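Local atomic coordinates of nitrogenase molybdenum-iron protein beta chain (Clostridium pasteurianum, PDB entry 4WES), a protein that forms, with the alpha chain, the molybdenum-iron component of nitrogenase, which reduces dinitrogen to ammonium, and shares an [8Fe-7S] cluster with that chain. Residues Val407-Pro412 with Asn422-Tyr427; Ser328-Glu333 with Lys428-Leu433; Glu186-Phe191 with Asp203-Leu208; Tyr394-Ala399 with Ile413-Gly418; Asp301-Ala306 with Ile332-Ile337. All coordinates share one frame; numbering follows the deposited sequence.

Interaction 1. Residues Val407-Pro412 with Asn422-Tyr427; sequences VRFGFP and NPKVGY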
# COMPACT_ATOMS: atom_id res chain seq x y z
N VAL B 407 -0.13 8.65 -3.72
CA VAL B 407 -1.33 7.88 -3.96
C VAL B 407 -1.70 7.96 -5.43
O VAL B 407 -1.98 9.04 -5.93
CB VAL B 407 -2.48 8.37 -3.08
CG1 VAL B 407 -3.78 7.63 -3.38
CG2 VAL B 407 -2.09 8.23 -1.60
N ARG B 408 -1.75 6.80 -6.07
CA ARG B 408 -2.21 6.71 -7.45
C ARG B 408 -3.73 6.84 -7.52
O ARG B 408 -4.44 6.10 -6.82
CB ARG B 408 -1.75 5.40 -8.06
CG ARG B 408 -0.27 5.36 -8.36
CD ARG B 408 0.24 3.96 -8.66
NE ARG B 408 1.65 3.99 -9.02
CZ ARG B 408 2.67 4.07 -8.16
NH1 ARG B 408 2.44 4.07 -6.86
NH2 ARG B 408 3.89 4.21 -8.63
N PHE B 409 -4.23 7.73 -8.35
CA PHE B 409 -5.66 8.06 -8.41
C PHE B 409 -5.98 8.54 -9.80
O PHE B 409 -5.17 9.23 -10.42
CB PHE B 409 -5.91 9.16 -7.37
CG PHE B 409 -7.32 9.65 -7.27
CD1 PHE B 409 -8.18 9.11 -6.36
CD2 PHE B 409 -7.75 10.69 -8.06
CE1 PHE B 409 -9.49 9.59 -6.25
CE2 PHE B 409 -9.04 11.17 -7.95
CZ PHE B 409 -9.91 10.62 -7.06
N GLY B 410 -7.15 8.19 -10.31
CA GLY B 410 -7.59 8.71 -11.60
C GLY B 410 -7.06 7.92 -12.77
O GLY B 410 -7.08 6.69 -12.76
N PHE B 411 -6.61 8.62 -13.81
CA PHE B 411 -6.38 8.01 -15.11
C PHE B 411 -5.26 8.71 -15.86
O PHE B 411 -5.28 9.94 -15.92
CB PHE B 411 -7.67 8.11 -15.95
CG PHE B 411 -7.53 7.61 -17.37
CD1 PHE B 411 -7.58 6.29 -17.66
CD2 PHE B 411 -7.38 8.49 -18.41
CE1 PHE B 411 -7.43 5.84 -18.97
CE2 PHE B 411 -7.26 8.08 -19.70
CZ PHE B 411 -7.25 6.75 -19.98
N PRO B 412 -4.35 7.97 -16.48
CA PRO B 412 -4.18 6.51 -16.38
C PRO B 412 -3.25 6.11 -15.24
O PRO B 412 -2.27 6.81 -14.96
CB PRO B 412 -3.57 6.16 -17.74
CG PRO B 412 -2.79 7.33 -18.10
CD PRO B 412 -3.45 8.54 -17.50
N ASN B 422 -10.70 -1.70 -7.03
CA ASN B 422 -11.08 -0.95 -5.83
C ASN B 422 -11.79 0.34 -6.17
O ASN B 422 -11.32 1.17 -6.94
CB ASN B 422 -9.93 -0.68 -4.83
CG ASN B 422 -8.59 -1.19 -5.29
OD1 ASN B 422 -7.61 -0.43 -5.34
ND2 ASN B 422 -8.50 -2.49 -5.60
N PRO B 423 -12.97 0.53 -5.55
CA PRO B 423 -13.66 1.78 -5.79
C PRO B 423 -13.01 2.91 -5.01
O PRO B 423 -12.40 2.66 -3.96
CB PRO B 423 -15.06 1.51 -5.22
CG PRO B 423 -14.82 0.54 -4.10
CD PRO B 423 -13.70 -0.35 -4.63
N LYS B 424 -13.15 4.14 -5.53
CA LYS B 424 -12.88 5.35 -4.80
C LYS B 424 -14.13 6.06 -4.33
O LYS B 424 -14.03 6.97 -3.52
CB LYS B 424 -12.01 6.33 -5.63
CG LYS B 424 -12.73 6.90 -6.88
CD LYS B 424 -11.96 7.88 -7.76
CE LYS B 424 -12.02 7.54 -9.26
NZ LYS B 424 -10.94 8.23 -10.02
N VAL B 425 -15.29 5.68 -4.88
CA VAL B 425 -16.55 6.31 -4.55
C VAL B 425 -17.26 5.62 -3.39
O VAL B 425 -16.95 4.47 -3.03
CB VAL B 425 -17.49 6.36 -5.77
CG1 VAL B 425 -16.88 7.17 -6.88
CG2 VAL B 425 -17.91 4.95 -6.24
N GLY B 426 -18.24 6.30 -2.84
CA GLY B 426 -19.03 5.77 -1.75
C GLY B 426 -18.31 5.77 -0.42
O GLY B 426 -17.15 6.18 -0.31
N TYR B 427 -19.00 5.32 0.63
CA TYR B 427 -18.34 5.18 1.92
C TYR B 427 -17.26 4.12 1.84
O TYR B 427 -16.18 4.29 2.44
CB TYR B 427 -19.38 4.88 3.01
CG TYR B 427 -20.51 5.88 3.04
CD1 TYR B 427 -20.29 7.23 3.30
CD2 TYR B 427 -21.83 5.49 2.83
CE1 TYR B 427 -21.32 8.16 3.31
CE2 TYR B 427 -22.85 6.40 2.84
CZ TYR B 427 -22.61 7.73 3.08
OH TYR B 427 -23.65 8.63 3.07
O HOH W 1 -9.04 6.41 -8.98
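K424 lays its amine over one face of the F409 ring, a cation-pi contact in which NZ of K424 stands 4.2 Å from the centroid of the F409 ring and 19° off the ring normal. The tight part is aliphatic: CD of K424 comes to 3.4 Å from CE1 of F409, with CZ of the ring almost as near, and the two side chains cross at about a right angle. A bend in the lysine chain at CG-CD (chi3 131°) turns the amine back over the ring after CD has met its rim. The looser side is the wetter one. Here G410, partly exposed like K424, offers only backbone, and its CA lies 3.7 Å from NZ of K424. A water bridges the two residues, accepting from N of G410 at 2.9 Å and from NZ of K424 at 2.8 Å. E323 takes the charge of the amine in a salt bridge, with the ring and the water as further partners. In the fold, F409 directly follows strand 406-408 of the five-stranded parallel sheet, while K424 lies just ahead of helix 426-448, with D183 of helix 181-193 accepting from its backbone N.

Interaction 2. Residues Ser328-Glu333 with Lys428-Leu433; sequences SKFIIE and KGAIRL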
# COMPACT_ATOMS: atom_id res chain seq x y z
N SER B 328 -10.91 16.86 -3.42
CA SER B 328 -10.47 18.03 -2.66
C SER B 328 -11.36 18.31 -1.48
O SER B 328 -10.90 18.63 -0.38
CB SER B 328 -10.40 19.25 -3.59
OG SER B 328 -9.37 19.12 -4.56
N LYS B 329 -12.68 18.17 -1.68
CA LYS B 329 -13.60 18.31 -0.54
C LYS B 329 -13.28 17.26 0.53
O LYS B 329 -13.28 17.57 1.71
CB LYS B 329 -15.06 18.19 -1.05
CG LYS B 329 -16.10 18.32 0.05
CD LYS B 329 -16.11 19.69 0.71
CE LYS B 329 -17.44 19.94 1.48
NZ LYS B 329 -17.35 19.24 2.75
N PHE B 330 -13.04 16.02 0.11
CA PHE B 330 -12.75 14.96 1.08
C PHE B 330 -11.46 15.26 1.84
O PHE B 330 -11.38 15.03 3.05
CB PHE B 330 -12.71 13.62 0.37
CG PHE B 330 -12.58 12.42 1.29
CD1 PHE B 330 -13.21 12.38 2.52
CD2 PHE B 330 -11.89 11.30 0.89
CE1 PHE B 330 -13.14 11.26 3.32
CE2 PHE B 330 -11.80 10.17 1.70
CZ PHE B 330 -12.44 10.15 2.92
N ILE B 331 -10.44 15.77 1.15
CA ILE B 331 -9.21 16.17 1.83
C ILE B 331 -9.50 17.19 2.96
O ILE B 331 -9.00 17.05 4.07
CB ILE B 331 -8.20 16.70 0.79
CG1 ILE B 331 -7.71 15.59 -0.12
CG2 ILE B 331 -7.05 17.44 1.47
CD1 ILE B 331 -7.04 14.42 0.51
N ILE B 332 -10.34 18.19 2.65
CA ILE B 332 -10.76 19.13 3.66
C ILE B 332 -11.50 18.44 4.80
O ILE B 332 -11.25 18.70 6.00
CB ILE B 332 -11.59 20.26 3.04
CG1 ILE B 332 -10.72 21.09 2.07
CG2 ILE B 332 -12.18 21.16 4.11
CD1 ILE B 332 -11.51 22.09 1.26
N GLU B 333 -12.41 17.51 4.46
CA GLU B 333 -13.16 16.76 5.48
C GLU B 333 -12.26 15.95 6.40
O GLU B 333 -12.61 15.73 7.55
CB GLU B 333 -14.17 15.86 4.79
CG GLU B 333 -15.29 16.62 4.08
CD GLU B 333 -16.20 15.78 3.22
OE1 GLU B 333 -15.76 14.75 2.69
OE2 GLU B 333 -17.36 16.20 3.06
N LYS B 428 -17.51 3.05 1.10
CA LYS B 428 -16.54 1.98 0.92
C LYS B 428 -15.24 2.49 0.28
O LYS B 428 -14.12 2.17 0.70
CB LYS B 428 -17.16 0.89 0.05
CG LYS B 428 -16.30 -0.31 -0.28
CD LYS B 428 -16.95 -1.42 -1.11
CE LYS B 428 -15.87 -2.46 -1.45
NZ LYS B 428 -16.25 -3.47 -2.49
N GLY B 429 -15.39 3.27 -0.78
CA GLY B 429 -14.24 3.83 -1.47
C GLY B 429 -13.51 4.84 -0.62
O GLY B 429 -12.27 4.92 -0.64
N ALA B 430 -14.24 5.61 0.18
CA ALA B 430 -13.63 6.58 1.07
C ALA B 430 -12.77 5.89 2.13
O ALA B 430 -11.68 6.37 2.45
CB ALA B 430 -14.70 7.43 1.74
N ILE B 431 -13.25 4.76 2.66
CA ILE B 431 -12.48 3.98 3.61
C ILE B 431 -11.17 3.54 2.97
O ILE B 431 -10.09 3.64 3.57
CB ILE B 431 -13.33 2.78 4.11
CG1 ILE B 431 -14.42 3.30 5.06
CG2 ILE B 431 -12.46 1.70 4.77
CD1 ILE B 431 -15.52 2.24 5.34
N ARG B 432 -11.24 3.02 1.75
CA ARG B 432 -10.03 2.59 1.05
C ARG B 432 -9.06 3.73 0.85
O ARG B 432 -7.84 3.57 1.03
CB ARG B 432 -10.40 1.97 -0.29
CG ARG B 432 -11.13 0.63 -0.20
CD ARG B 432 -10.19 -0.55 0.04
NE ARG B 432 -9.11 -0.65 -0.94
CZ ARG B 432 -8.11 -1.53 -0.89
NH1 ARG B 432 -8.03 -2.44 0.09
NH2 ARG B 432 -7.17 -1.51 -1.83
N LEU B 433 -9.56 4.92 0.51
CA LEU B 433 -8.71 6.10 0.35
C LEU B 433 -8.02 6.49 1.65
O LEU B 433 -6.82 6.82 1.64
CB LEU B 433 -9.51 7.29 -0.20
CG LEU B 433 -9.84 7.24 -1.68
CD1 LEU B 433 -10.85 8.32 -2.00
CD2 LEU B 433 -8.58 7.36 -2.55
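Two helical segments, 328-333 and 428-433, approach most closely at F330 and A430, whose CA atoms are 8.4 Å apart, with no hydrogen bond between the segments. The fold element is a beta-alpha-beta unit, made of strand 314-318, helix 321-333 and the parallel neighbour strand 337-343, whose helix packs on the long C-terminal helix 426-448. The separation is filled mainly by one aromatic ring. F330 extends with CG anti to its own backbone N (chi1 -173°), which sends the far rim of the ring, CE2 and CZ, to the other helix. The small A430 lets that rim come in close, its methyl lying oblique to the ring, while L433 meets the ring at its edge, near the ring plane. All three residues are buried. Away from this apolar patch, K329 and E333 form a salt bridge one turn apart, NZ of K329 reaching OE2 of E333 at 3.1 Å from above the carboxylate plane; S271 also donates to that oxygen. A430 also touches L299 of helix 290-305. At the ring rim, CZ of F330 is 3.7 Å from CB of A430, and CE2 of F330 is 4.1 Å from CB of L433.

Interaction 3. Residues Glu186-Phe191 with Asp203-Leu208; sequences EIKRLF and DTSGVL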
# COMPACT_ATOMS: atom_id res chain seq x y z
N GLU B 186 -19.72 -0.05 -7.47
CA GLU B 186 -20.11 0.44 -6.14
C GLU B 186 -21.37 1.28 -6.19
O GLU B 186 -22.24 1.15 -5.31
CB GLU B 186 -18.95 1.21 -5.53
CG GLU B 186 -19.24 1.84 -4.17
CD GLU B 186 -19.63 0.87 -3.06
OE1 GLU B 186 -19.50 -0.36 -3.23
OE2 GLU B 186 -20.11 1.37 -2.02
N ILE B 187 -21.51 2.13 -7.20
CA ILE B 187 -22.74 2.93 -7.34
C ILE B 187 -23.94 2.01 -7.55
O ILE B 187 -24.99 2.22 -6.93
CB ILE B 187 -22.56 3.97 -8.46
CG1 ILE B 187 -21.53 5.02 -8.03
CG2 ILE B 187 -23.87 4.60 -8.85
CD1 ILE B 187 -20.89 5.74 -9.20
N LYS B 188 -23.78 0.99 -8.39
CA LYS B 188 -24.87 0.02 -8.60
C LYS B 188 -25.21 -0.68 -7.27
O LYS B 188 -26.40 -0.87 -6.94
CB LYS B 188 -24.53 -0.99 -9.69
CG LYS B 188 -24.46 -0.37 -11.08
CD LYS B 188 -24.39 -1.37 -12.19
CE LYS B 188 -23.11 -2.15 -12.15
NZ LYS B 188 -23.08 -3.16 -13.24
N ARG B 189 -24.19 -1.06 -6.52
CA ARG B 189 -24.39 -1.75 -5.26
C ARG B 189 -25.21 -0.89 -4.30
O ARG B 189 -26.10 -1.39 -3.58
CB ARG B 189 -23.04 -2.12 -4.64
CG ARG B 189 -23.16 -3.07 -3.45
CD ARG B 189 -21.85 -3.21 -2.69
NE ARG B 189 -21.44 -1.98 -2.04
CZ ARG B 189 -21.97 -1.53 -0.90
NH1 ARG B 189 -22.90 -2.24 -0.25
NH2 ARG B 189 -21.58 -0.38 -0.42
N LEU B 190 -24.95 0.42 -4.28
CA LEU B 190 -25.68 1.34 -3.43
C LEU B 190 -27.14 1.49 -3.86
O LEU B 190 -28.04 1.48 -3.01
CB LEU B 190 -24.96 2.68 -3.37
CG LEU B 190 -23.61 2.62 -2.65
CD1 LEU B 190 -22.84 3.93 -2.82
CD2 LEU B 190 -23.79 2.36 -1.17
N PHE B 191 -27.38 1.63 -5.16
CA PHE B 191 -28.77 1.63 -5.67
C PHE B 191 -29.50 0.36 -5.23
O PHE B 191 -30.66 0.40 -4.79
CB PHE B 191 -28.82 1.68 -7.20
CG PHE B 191 -28.85 3.08 -7.80
CD1 PHE B 191 -30.08 3.66 -8.09
CD2 PHE B 191 -27.70 3.78 -8.08
CE1 PHE B 191 -30.13 4.93 -8.61
CE2 PHE B 191 -27.76 5.02 -8.63
CZ PHE B 191 -28.97 5.60 -8.91
N ASP B 203 -21.61 1.78 -18.67
CA ASP B 203 -21.23 0.90 -17.56
C ASP B 203 -20.17 -0.06 -18.06
O ASP B 203 -20.47 -0.98 -18.79
CB ASP B 203 -22.47 0.16 -17.05
CG ASP B 203 -22.14 -0.82 -15.96
OD1 ASP B 203 -21.02 -0.81 -15.42
OD2 ASP B 203 -23.05 -1.63 -15.61
N THR B 204 -18.91 0.19 -17.68
CA THR B 204 -17.80 -0.64 -18.13
C THR B 204 -17.49 -1.79 -17.16
O THR B 204 -16.53 -2.54 -17.38
CB THR B 204 -16.53 0.20 -18.31
OG1 THR B 204 -16.26 0.75 -17.03
CG2 THR B 204 -16.74 1.29 -19.36
N SER B 205 -18.29 -1.94 -16.09
CA SER B 205 -18.10 -3.09 -15.22
C SER B 205 -18.40 -4.37 -15.99
O SER B 205 -19.33 -4.45 -16.79
CB SER B 205 -18.94 -2.98 -13.95
OG SER B 205 -20.30 -3.03 -14.18
N GLY B 206 -17.57 -5.38 -15.78
CA GLY B 206 -17.65 -6.58 -16.57
C GLY B 206 -17.16 -6.42 -17.99
O GLY B 206 -17.40 -7.31 -18.83
N VAL B 207 -16.50 -5.29 -18.30
CA VAL B 207 -15.93 -5.08 -19.62
C VAL B 207 -14.41 -4.79 -19.50
O VAL B 207 -13.62 -5.39 -20.23
CB VAL B 207 -16.62 -3.93 -20.39
CG1 VAL B 207 -16.04 -3.81 -21.80
CG2 VAL B 207 -18.12 -4.15 -20.45
N LEU B 208 -14.05 -3.86 -18.63
CA LEU B 208 -12.64 -3.49 -18.43
C LEU B 208 -12.07 -3.95 -17.10
O LEU B 208 -10.98 -3.56 -16.72
CB LEU B 208 -12.46 -2.00 -18.65
CG LEU B 208 -12.46 -1.60 -20.12
CD1 LEU B 208 -12.74 -0.14 -20.33
CD2 LEU B 208 -11.16 -1.99 -20.80
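An Asx turn at D203 presents the acceptors for K188, a lysine reaching across from helix 181-193 to the loop that follows strand 198-200. NZ of K188 donates to OD2 of D203 at 2.8 Å, a salt bridge that uses the syn lone pair of that oxygen, and also to OG of S205 at 2.9 Å. Lysine and aspartate come from opposite directions, and a bend at chi3 (-66°) directs the end of the otherwise extended lysine chain at the two oxygens. The aspartate divides its work between its oxygens: OD2 faces the lysine, while OD1 accepts twice from S205. The backbone N of S205 reaches OD1 of D203 at 3.0 Å from above the carboxylate plane, closing the Asx turn, and the hydroxyl OG of S205 donates to OD1 of D203 at 2.6 Å on the syn side. With OG set between its own backbone N and carbonyl carbon (chi1 66°), the serine can give to the aspartate while it receives from the lysine. Lysine, serine and carboxylate thus close a ring of three bonds, which should limit rotation of the carboxylate. In the fold, helix 181-193 leads into strand 198-200 of a four-stranded parallel sheet, and the lysine spans from the helix past Y198 and M200 of that strand to the loop beyond it. Both D203 and S205 are buried, so their pairing with K188 satisfies polar groups inside the protein. One residue along the helix, R189 grips E186 side-on through NE and NH2, and NH2 is shared with E295 of helix 290-305.

Interaction 4. Residues Tyr394-Ala399 with Ile413-Gly418; sequences YGKFIA and IMDRYG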
# COMPACT_ATOMS: atom_id res chain seq x y z
N TYR B 394 1.85 9.51 -13.72
CA TYR B 394 2.91 10.47 -14.04
C TYR B 394 3.37 11.29 -12.85
O TYR B 394 4.47 11.85 -12.88
CB TYR B 394 2.50 11.35 -15.22
CG TYR B 394 2.47 10.54 -16.50
CD1 TYR B 394 3.66 10.19 -17.13
CD2 TYR B 394 1.29 10.11 -17.08
CE1 TYR B 394 3.68 9.42 -18.27
CE2 TYR B 394 1.31 9.34 -18.23
CZ TYR B 394 2.48 9.01 -18.84
OH TYR B 394 2.50 8.27 -19.99
N GLY B 395 2.60 11.30 -11.77
CA GLY B 395 3.09 11.93 -10.54
C GLY B 395 4.26 11.20 -9.91
O GLY B 395 4.95 11.77 -9.08
N LYS B 396 4.49 9.94 -10.29
CA LYS B 396 5.54 9.16 -9.64
C LYS B 396 6.91 9.79 -9.76
O LYS B 396 7.78 9.58 -8.91
CB LYS B 396 5.58 7.68 -10.23
CG LYS B 396 6.08 7.59 -11.65
CD LYS B 396 5.79 6.27 -12.45
CE LYS B 396 6.55 5.13 -11.99
NZ LYS B 396 6.06 3.87 -12.54
N PHE B 397 7.14 10.52 -10.84
CA PHE B 397 8.45 11.18 -11.06
C PHE B 397 8.66 12.29 -10.06
O PHE B 397 9.77 12.45 -9.53
CB PHE B 397 8.53 11.74 -12.49
CG PHE B 397 8.55 10.70 -13.58
CD1 PHE B 397 7.36 10.22 -14.12
CD2 PHE B 397 9.74 10.25 -14.12
CE1 PHE B 397 7.38 9.30 -15.13
CE2 PHE B 397 9.77 9.34 -15.13
CZ PHE B 397 8.58 8.85 -15.65
N ILE B 398 7.63 13.07 -9.78
CA ILE B 398 7.69 14.10 -8.75
C ILE B 398 7.81 13.47 -7.37
O ILE B 398 8.59 13.93 -6.54
CB ILE B 398 6.46 15.01 -8.84
CG1 ILE B 398 6.34 15.71 -10.17
CG2 ILE B 398 6.44 16.04 -7.73
CD1 ILE B 398 5.04 16.44 -10.39
N ALA B 399 7.06 12.41 -7.12
CA ALA B 399 7.09 11.75 -5.82
C ALA B 399 8.49 11.26 -5.51
O ALA B 399 8.95 11.38 -4.37
CB ALA B 399 6.09 10.60 -5.79
N ILE B 413 -3.57 4.97 -14.63
CA ILE B 413 -2.72 4.31 -13.65
C ILE B 413 -2.23 3.05 -14.35
O ILE B 413 -3.02 2.13 -14.57
CB ILE B 413 -3.46 3.97 -12.35
CG1 ILE B 413 -4.04 5.24 -11.69
CG2 ILE B 413 -2.52 3.25 -11.42
CD1 ILE B 413 -4.99 4.91 -10.56
N MET B 414 -0.95 3.04 -14.73
CA MET B 414 -0.42 2.05 -15.67
C MET B 414 0.69 1.20 -15.05
O MET B 414 1.30 0.43 -15.79
CB MET B 414 0.13 2.73 -16.93
CG MET B 414 -0.95 3.54 -17.64
SD MET B 414 -0.41 4.32 -19.15
CE MET B 414 0.68 5.60 -18.54
N ASP B 415 0.90 1.31 -13.75
CA ASP B 415 2.08 0.73 -13.15
C ASP B 415 1.80 -0.10 -11.91
O ASP B 415 2.74 -0.45 -11.22
CB ASP B 415 3.15 1.80 -12.87
CG ASP B 415 2.67 2.96 -12.00
OD1 ASP B 415 1.44 3.15 -11.82
OD2 ASP B 415 3.57 3.67 -11.49
N ARG B 416 0.53 -0.45 -11.68
CA ARG B 416 0.21 -1.32 -10.54
C ARG B 416 -0.88 -2.31 -10.96
O ARG B 416 -1.61 -2.09 -11.94
CB ARG B 416 -0.20 -0.54 -9.32
CG ARG B 416 0.90 0.32 -8.68
CD ARG B 416 2.03 -0.54 -8.09
NE ARG B 416 3.04 0.21 -7.36
CZ ARG B 416 4.10 0.78 -7.93
NH1 ARG B 416 4.30 0.77 -9.23
NH2 ARG B 416 5.01 1.39 -7.18
N TYR B 417 -1.01 -3.37 -10.19
CA TYR B 417 -1.91 -4.48 -10.54
C TYR B 417 -3.01 -4.59 -9.52
O TYR B 417 -2.78 -4.76 -8.33
CB TYR B 417 -1.13 -5.79 -10.61
CG TYR B 417 -0.22 -5.76 -11.81
CD1 TYR B 417 -0.60 -6.29 -12.99
CD2 TYR B 417 1.05 -5.16 -11.76
CE1 TYR B 417 0.16 -6.25 -14.12
CE2 TYR B 417 1.83 -5.08 -12.89
CZ TYR B 417 1.41 -5.63 -14.08
OH TYR B 417 2.16 -5.60 -15.23
N GLY B 418 -4.25 -4.56 -10.00
CA GLY B 418 -5.43 -4.74 -9.17
C GLY B 418 -6.12 -3.49 -8.71
O GLY B 418 -7.20 -3.57 -8.08
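K396 and D415 both place CG between backbone N and carbonyl carbon (chi1 70° and 56°), and a bend at chi3 of the lysine brings the two charged ends together from opposite directions. NZ of K396 donates to OD2 of D415 at 2.7 Å, approaching on the anti side and 19° out of the carboxylate plane. Beside this polar pair is an apolar one. CE of M414 lies oblique to the Y394 ring, 3.8 Å from CE2 of Y394 and 3.5 Å from OH of Y394. That hydroxyl bonds to the backbone O of W84 of an alpha chain, and the W84 ring stacks on that of Y394. The fold element here is the connection around strand 406-408 of the five-stranded parallel sheet: Y394 and K396 belong to the segment leading from strand 388-391 into helix 396-402, ahead of it, and M414 and D415 to the loop after it. R408 adds a second salt bridge to OD2 of D415. NH1 of R416 bonds to the backbone O of D415 at 2.8 Å, with that oxygen in the guanidinium plane and NH1 above the carbonyl plane. The network continues into the second beta subunit, whose E446 forms salt bridges with both K396 and R416.

Interaction 5. Residues Asp301-Ala306 with Ile332-Ile337; sequences DLMIDA and IELGAI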
# COMPACT_ATOMS: atom_id res chain seq x y z
N ASP B 301 -15.64 6.54 11.85
CA ASP B 301 -14.75 5.91 12.83
C ASP B 301 -13.30 5.97 12.39
O ASP B 301 -12.41 6.25 13.21
CB ASP B 301 -15.20 4.46 13.08
CG ASP B 301 -14.58 3.87 14.32
OD1 ASP B 301 -15.11 4.16 15.41
OD2 ASP B 301 -13.60 3.12 14.19
N LEU B 302 -13.05 5.66 11.13
CA LEU B 302 -11.68 5.64 10.59
C LEU B 302 -11.11 7.05 10.51
O LEU B 302 -9.94 7.25 10.82
CB LEU B 302 -11.71 4.96 9.24
CG LEU B 302 -10.38 4.86 8.51
CD1 LEU B 302 -9.33 4.13 9.31
CD2 LEU B 302 -10.57 4.19 7.18
N MET B 303 -11.91 8.01 10.07
CA MET B 303 -11.45 9.39 10.02
C MET B 303 -11.02 9.90 11.38
O MET B 303 -10.03 10.63 11.51
CB MET B 303 -12.55 10.29 9.44
CG MET B 303 -12.84 10.00 7.97
SD MET B 303 -14.26 10.86 7.31
CE MET B 303 -13.65 12.55 7.26
N ILE B 304 -11.76 9.52 12.43
CA ILE B 304 -11.43 9.91 13.78
C ILE B 304 -10.25 9.09 14.29
O ILE B 304 -9.27 9.65 14.81
CB ILE B 304 -12.64 9.78 14.72
CG1 ILE B 304 -13.73 10.78 14.27
CG2 ILE B 304 -12.24 10.04 16.15
CD1 ILE B 304 -15.03 10.62 14.98
N ASP B 305 -10.25 7.76 14.09
CA ASP B 305 -9.16 6.94 14.59
C ASP B 305 -7.82 7.39 13.98
O ASP B 305 -6.79 7.38 14.67
CB ASP B 305 -9.39 5.47 14.28
CG ASP B 305 -10.48 4.82 15.13
OD1 ASP B 305 -10.88 5.41 16.15
OD2 ASP B 305 -10.90 3.68 14.76
N ALA B 306 -7.80 7.73 12.70
CA ALA B 306 -6.56 8.08 11.99
C ALA B 306 -6.25 9.57 11.99
O ALA B 306 -5.30 10.00 11.35
CB ALA B 306 -6.63 7.60 10.55
N ILE B 332 -10.34 18.19 2.65
CA ILE B 332 -10.76 19.13 3.66
C ILE B 332 -11.50 18.44 4.80
O ILE B 332 -11.25 18.70 6.00
CB ILE B 332 -11.59 20.26 3.04
CG1 ILE B 332 -10.72 21.09 2.07
CG2 ILE B 332 -12.18 21.16 4.11
CD1 ILE B 332 -11.51 22.09 1.26
N GLU B 333 -12.41 17.51 4.46
CA GLU B 333 -13.16 16.76 5.48
C GLU B 333 -12.26 15.95 6.40
O GLU B 333 -12.61 15.73 7.55
CB GLU B 333 -14.17 15.86 4.79
CG GLU B 333 -15.29 16.62 4.08
CD GLU B 333 -16.20 15.78 3.22
OE1 GLU B 333 -15.76 14.75 2.69
OE2 GLU B 333 -17.36 16.20 3.06
N LEU B 334 -11.11 15.50 5.86
CA LEU B 334 -10.14 14.74 6.65
C LEU B 334 -9.32 15.61 7.60
O LEU B 334 -8.58 15.08 8.43
CB LEU B 334 -9.19 13.97 5.71
CG LEU B 334 -9.88 12.82 4.95
CD1 LEU B 334 -9.03 12.35 3.79
CD2 LEU B 334 -10.22 11.68 5.88
N GLY B 335 -9.41 16.94 7.45
CA GLY B 335 -8.64 17.87 8.21
C GLY B 335 -7.35 18.28 7.55
O GLY B 335 -6.49 18.95 8.16
N ALA B 336 -7.16 17.84 6.30
CA ALA B 336 -5.94 18.13 5.53
C ALA B 336 -6.20 19.35 4.61
O ALA B 336 -7.30 19.90 4.55
CB ALA B 336 -5.50 16.89 4.76
N ILE B 337 -5.18 19.72 3.85
CA ILE B 337 -5.18 20.94 3.08
C ILE B 337 -4.93 20.66 1.61
O ILE B 337 -3.85 20.20 1.25
CB ILE B 337 -4.07 21.91 3.59
CG1 ILE B 337 -4.33 22.30 5.04
CG2 ILE B 337 -3.98 23.15 2.72
CD1 ILE B 337 -3.14 22.93 5.73
O HOH W 2 -9.84 12.91 9.96
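M303 carries the apolar side of this contact, its CG lying 3.7 Å from CD2 of L334 as the two side chains cross at about a right angle. A bend about CG-SD (chi3 71°) swings the methyl toward E333, where CE of M303 comes to 3.4 Å from the backbone O of E333. This is a methyl-to-carbonyl contact; the segments share no direct hydrogen bond. The polar part runs through water. One molecule donates to O of M303 at 2.8 Å and to O of L334 at 2.9 Å; Q311 also donates to that of L334. Backbone bonding shapes the second segment: G335, with positive phi, closes a Schellman motif, in which N of G335 meets O of I332 at 2.9 Å and N of A336 meets O of I331 at 3.0 Å, the latter a probable hydrogen bond. The chain then turns into strand 337-343. On helix 290-305, metal binding takes over. D301 and D305, one turn apart, each give OD2 to an iron(II) ion, which K61 and E62 of the second beta subunit also bind. The arrangement is a helix closed by a Schellman motif, packed against a helix that also carries two aspartates of an intersubunit iron(II) site.

In the fold
Following the chain from the N terminus, interaction 3 closes first, a short loop from helix 181-193 through strand 198-200, in series with the others. Interaction 5 comes next, joining helix 290-305 to the end of helix 321-333. Interaction 2 starts on that same helix, sharing I332 and E333, and closes a much longer loop onto helix 426-448. Nested inside that loop are interactions 4 and 1, whose segments alternate along the chain and so cross; the R408 to D415 salt bridge joins them. Helix 426-448 serves interactions 1 and 2, and E186 touches both, so helix 181-193 packs on the loop before helix 426-448 and on K428. Interactions 1, 2, 4 and 5 border the second beta subunit.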